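Side-chain contacts in nitrate regulatory protein (Klebsiella oxytoca, PDB 4AKK), which senses nitrate and nitrite and, in response, binds the terminator site in the nasF operon leader RNA, causing transcription antitermination of the nasFEDCBA operon: residues 225-230 with 391-396; 257-262 with 283-288. One frame throughout, in Å; residues are numbered along the deposited sequence.

Contact 1: residues 225-230 with 391-396; sequences DRIDGQ and ALRKMA
Asp228, on helix 217-240, faces Arg393 and Ala396, on helix 385-399, across two segments that run nearly parallel, their axes 22° apart and no closer than 12.0 Å. The contact is an interdomain interface: the first helix belongs to the nitrate-sensing NIT region, the second to the RNA-binding ANTAR region. At that axis spacing the gap is bridged mainly by one long side chain, Arg393, reaching to the short Asp228. Arg393 has CG anti to the backbone N (chi1 154°) and bends at chi2, which sends its guanidinium across to the other helix. Arg393 NH1 lies 3.3 Å from Asp228 OD1, a salt bridge in which carboxylate and guanidinium planes are turned 34° from each other. Toward this NH1 the pairing is one-sided, Asp228 OD2 lying 4.0 Å from Arg393 NH1. All four touching residues are buried, which would probably strengthen the attraction between the charges. Met403 of helix 403-412 touches the Arg393 side chain, while Ile227 also packs on Glu202 and Arg263 within the sensor. Ala396 approaches the acid with its methyl, CB being 4.3 Å from Asp228 OD2. At the guanidinium edge, near its plane, Ile227 CG2 sits 4.3 Å from Arg393 NH1.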
# COMPACT_ATOMS: atom_id res chain seq x y z
N ASP A 225 -0.18 19.10 9.88
CA ASP A 225 0.14 17.88 9.14
C ASP A 225 0.79 16.84 10.07
O ASP A 225 0.58 15.64 9.92
CB ASP A 225 1.07 18.16 7.95
CG ASP A 225 0.42 19.04 6.87
OD1 ASP A 225 -0.83 19.07 6.74
OD2 ASP A 225 1.20 19.70 6.14
N ARG A 226 1.59 17.31 11.01
CA ARG A 226 2.24 16.42 11.98
C ARG A 226 1.20 15.83 12.91
O ARG A 226 1.28 14.67 13.29
CB ARG A 226 3.30 17.17 12.79
CG ARG A 226 4.44 17.74 11.96
CD ARG A 226 4.85 16.76 10.89
NE ARG A 226 6.00 17.19 10.10
CZ ARG A 226 5.95 18.02 9.06
NH1 ARG A 226 4.79 18.57 8.70
NH2 ARG A 226 7.06 18.32 8.41
N ILE A 227 0.20 16.63 13.25
CA ILE A 227 -0.85 16.16 14.16
C ILE A 227 -1.78 15.14 13.49
O ILE A 227 -2.05 14.08 14.04
CB ILE A 227 -1.66 17.33 14.76
CG1 ILE A 227 -0.75 18.18 15.66
CG2 ILE A 227 -2.88 16.79 15.54
CD1 ILE A 227 -1.20 19.64 15.81
N ASP A 228 -2.27 15.46 12.30
CA ASP A 228 -3.12 14.53 11.56
C ASP A 228 -2.37 13.25 11.20
O ASP A 228 -2.96 12.18 11.18
CB ASP A 228 -3.63 15.18 10.28
CG ASP A 228 -4.59 16.33 10.55
OD1 ASP A 228 -5.18 16.37 11.66
OD2 ASP A 228 -4.75 17.18 9.65
N GLY A 229 -1.08 13.36 10.92
CA GLY A 229 -0.29 12.20 10.55
C GLY A 229 -0.20 11.15 11.64
O GLY A 229 -0.06 9.95 11.36
N GLN A 230 -0.28 11.60 12.89
CA GLN A 230 -0.26 10.70 14.03
C GLN A 230 -1.42 9.70 14.01
O GLN A 230 -1.25 8.54 14.40
CB GLN A 230 -0.27 11.50 15.33
CG GLN A 230 1.02 12.28 15.56
CD GLN A 230 0.86 13.38 16.58
OE1 GLN A 230 0.14 13.23 17.56
NE2 GLN A 230 1.55 14.50 16.36
N ALA A 391 -12.77 25.13 8.05
CA ALA A 391 -13.78 24.10 7.78
C ALA A 391 -13.13 22.76 7.41
O ALA A 391 -13.53 21.71 7.91
CB ALA A 391 -14.72 24.55 6.69
N LEU A 392 -12.14 22.81 6.53
CA LEU A 392 -11.43 21.62 6.10
C LEU A 392 -10.69 20.93 7.26
O LEU A 392 -10.76 19.71 7.43
CB LEU A 392 -10.45 21.98 4.96
CG LEU A 392 -11.11 22.49 3.66
CD1 LEU A 392 -10.09 23.09 2.70
CD2 LEU A 392 -11.89 21.39 2.97
N ARG A 393 -9.99 21.73 8.07
CA ARG A 393 -9.28 21.23 9.25
C ARG A 393 -10.26 20.60 10.23
O ARG A 393 -9.99 19.54 10.82
CB ARG A 393 -8.46 22.34 9.92
CG ARG A 393 -8.18 22.19 11.43
CD ARG A 393 -7.15 21.10 11.77
NE ARG A 393 -6.78 21.09 13.19
CZ ARG A 393 -5.91 20.25 13.74
NH1 ARG A 393 -5.31 19.33 13.01
NH2 ARG A 393 -5.62 20.34 15.05
N LYS A 394 -11.42 21.24 10.38
CA LYS A 394 -12.46 20.71 11.26
C LYS A 394 -12.93 19.35 10.77
O LYS A 394 -12.99 18.40 11.56
CB LYS A 394 -13.64 21.67 11.36
CG LYS A 394 -14.75 21.17 12.29
CD LYS A 394 -15.87 22.20 12.43
CE LYS A 394 -16.25 22.81 11.09
NZ LYS A 394 -16.72 21.80 10.09
N MET A 395 -13.27 19.24 9.49
CA MET A 395 -13.73 17.96 8.95
C MET A 395 -12.67 16.87 9.12
O MET A 395 -13.00 15.71 9.32
CB MET A 395 -14.14 18.09 7.47
CG MET A 395 -15.63 18.35 7.25
SD MET A 395 -16.07 18.66 5.51
CE MET A 395 -15.44 20.32 5.35
N ALA A 396 -11.40 17.26 9.07
CA ALA A 396 -10.29 16.31 9.16
C ALA A 396 -10.17 15.72 10.56
O ALA A 396 -9.89 14.54 10.70
CB ALA A 396 -8.99 16.97 8.75

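Contact 2: residues 257-262 with 283-288; sequences LEIEQL and FCAQTQ
A largely apolar helix-helix contact within the nitrate-sensing NIT region joins the first turns of the short helix 257-267 to the long helix 277-312, two consecutive members of this all-helical fold. The two are steeply inclined, with 131° between their N-to-C directions, and the segment axes approach to 9.8 Å. Ile259 and Ala285 mark the nearest backbones, their CA atoms 6.7 Å apart, a spacing that suits a small residue on one side. Ile259 carries most of the contact: both of its branches meet Gln286, and the CG1 branch also covers Ala285. Ile259 CG1 rests against the methyl of Ala285, 3.9 Å from Ala285 CB. Beyond it, Ile259 CD1 lies 3.9 Å from the backbone atom Ala285 O. The other branch, Ile259 CG2, is anti to the backbone N and meets the amide at Gln286 NE2, 3.5 Å away. Ile259 CD1 also touches this amide, at 3.8 Å from Gln286 CD. In Gln286 the bend at chi2 (-77°) carries the amide across to Ile259. The polar atoms of that amide are engaged beyond the contact: OE1 is hydrogen-bonded to Arg289 NH1, and NE2 makes a weak hydrogen bond to Glu202 OE2 on helix 180-212. The isoleucine thus packs against an amide tethered by a charged neighbour. Toward the more exposed margin, the extended Glu258 brings the end of its chain to the alanine methyl, Glu258 OE1 lying 3.9 Å from Ala285 CB.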
# COMPACT_ATOMS: atom_id res chain seq x y z
N LEU A 257 -5.50 17.84 27.92
CA LEU A 257 -6.33 19.03 27.75
C LEU A 257 -5.47 20.27 27.45
O LEU A 257 -5.82 21.12 26.61
CB LEU A 257 -7.18 19.25 29.01
CG LEU A 257 -8.41 20.16 28.92
CD1 LEU A 257 -8.05 21.56 29.35
CD2 LEU A 257 -8.99 20.16 27.51
N GLU A 258 -4.34 20.37 28.13
CA GLU A 258 -3.47 21.52 27.92
C GLU A 258 -2.92 21.53 26.49
O GLU A 258 -2.99 22.54 25.81
CB GLU A 258 -2.32 21.54 28.94
CG GLU A 258 -1.51 22.82 28.89
CD GLU A 258 -0.44 22.89 29.96
OE1 GLU A 258 -0.06 21.82 30.48
OE2 GLU A 258 0.02 24.01 30.27
N ILE A 259 -2.39 20.40 26.03
CA ILE A 259 -1.93 20.29 24.64
C ILE A 259 -3.06 20.57 23.65
O ILE A 259 -2.87 21.27 22.66
CB ILE A 259 -1.32 18.91 24.35
CG1 ILE A 259 -0.01 18.76 25.14
CG2 ILE A 259 -1.08 18.76 22.84
CD1 ILE A 259 0.62 17.38 25.09
N GLU A 260 -4.24 20.04 23.92
CA GLU A 260 -5.37 20.27 23.04
C GLU A 260 -5.73 21.75 22.93
O GLU A 260 -6.03 22.25 21.85
CB GLU A 260 -6.57 19.42 23.45
CG GLU A 260 -6.55 18.03 22.82
CD GLU A 260 -7.55 17.08 23.47
OE1 GLU A 260 -8.34 17.53 24.33
OE2 GLU A 260 -7.55 15.88 23.10
N GLN A 261 -5.71 22.45 24.06
CA GLN A 261 -6.00 23.89 24.06
C GLN A 261 -4.94 24.68 23.31
O GLN A 261 -5.26 25.62 22.57
CB GLN A 261 -6.09 24.42 25.48
CG GLN A 261 -7.20 23.81 26.31
CD GLN A 261 -7.11 24.23 27.78
OE1 GLN A 261 -6.02 24.37 28.33
NE2 GLN A 261 -8.26 24.43 28.41
N LEU A 262 -3.68 24.33 23.54
CA LEU A 262 -2.59 25.01 22.86
C LEU A 262 -2.61 24.74 21.34
O LEU A 262 -2.24 25.60 20.55
CB LEU A 262 -1.24 24.64 23.49
CG LEU A 262 -1.04 25.20 24.91
CD1 LEU A 262 0.22 24.66 25.59
CD2 LEU A 262 -1.00 26.71 24.85
N PHE A 283 6.33 22.99 25.35
CA PHE A 283 7.43 22.03 25.29
C PHE A 283 7.35 21.01 26.43
O PHE A 283 7.47 19.80 26.23
CB PHE A 283 8.78 22.76 25.32
CG PHE A 283 9.96 21.84 25.19
CD1 PHE A 283 10.43 21.46 23.94
CD2 PHE A 283 10.59 21.33 26.32
CE1 PHE A 283 11.52 20.61 23.82
CE2 PHE A 283 11.68 20.48 26.20
CZ PHE A 283 12.14 20.11 24.95
N CYS A 284 7.11 21.52 27.64
CA CYS A 284 7.11 20.67 28.83
C CYS A 284 5.95 19.70 28.81
O CYS A 284 6.13 18.51 29.08
CB CYS A 284 7.11 21.51 30.11
SG CYS A 284 8.69 22.37 30.37
N ALA A 285 4.76 20.20 28.50
CA ALA A 285 3.61 19.32 28.35
C ALA A 285 3.89 18.23 27.32
O ALA A 285 3.58 17.06 27.55
CB ALA A 285 2.36 20.12 27.98
N GLN A 286 4.48 18.61 26.19
CA GLN A 286 4.73 17.64 25.11
C GLN A 286 5.81 16.65 25.53
O GLN A 286 5.75 15.48 25.20
CB GLN A 286 5.19 18.35 23.83
CG GLN A 286 4.12 19.18 23.15
CD GLN A 286 3.14 18.33 22.37
OE1 GLN A 286 3.22 17.10 22.37
NE2 GLN A 286 2.19 18.98 21.71
N THR A 287 6.81 17.13 26.26
CA THR A 287 7.87 16.24 26.71
C THR A 287 7.36 15.17 27.69
O THR A 287 7.84 14.04 27.69
CB THR A 287 8.99 17.04 27.35
OG1 THR A 287 9.47 18.00 26.42
CG2 THR A 287 10.14 16.11 27.79
N GLN A 288 6.38 15.53 28.52
CA GLN A 288 5.80 14.55 29.44
C GLN A 288 4.99 13.51 28.65
O GLN A 288 5.00 12.31 28.94
CB GLN A 288 4.89 15.22 30.47
CG GLN A 288 4.08 14.21 31.31
CD GLN A 288 3.42 14.83 32.53
OE1 GLN A 288 3.86 14.62 33.66
NE2 GLN A 288 2.36 15.60 32.31

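Both contacts pack helices, but at different levels of the architecture. Contact 1 joins the sensor region to the RNA-binding region and has only buried touching residues; contact 2 stays within the sensor and is partly buried, with Glu258 at its more exposed margin. Their chemistry follows suit: a charged pair spans the wide, nearly parallel interface, whereas the closer, steeply crossed helices meet through aliphatic groups, an amide and, at the margin, a carboxylate. They share no helix and do not touch, their nearest atoms lying about 7 Å apart, yet helix 257-267 also packs on contact 1, through Arg263 against Ile227. Along the chain, contact 2 is nested within the loop that contact 1 closes.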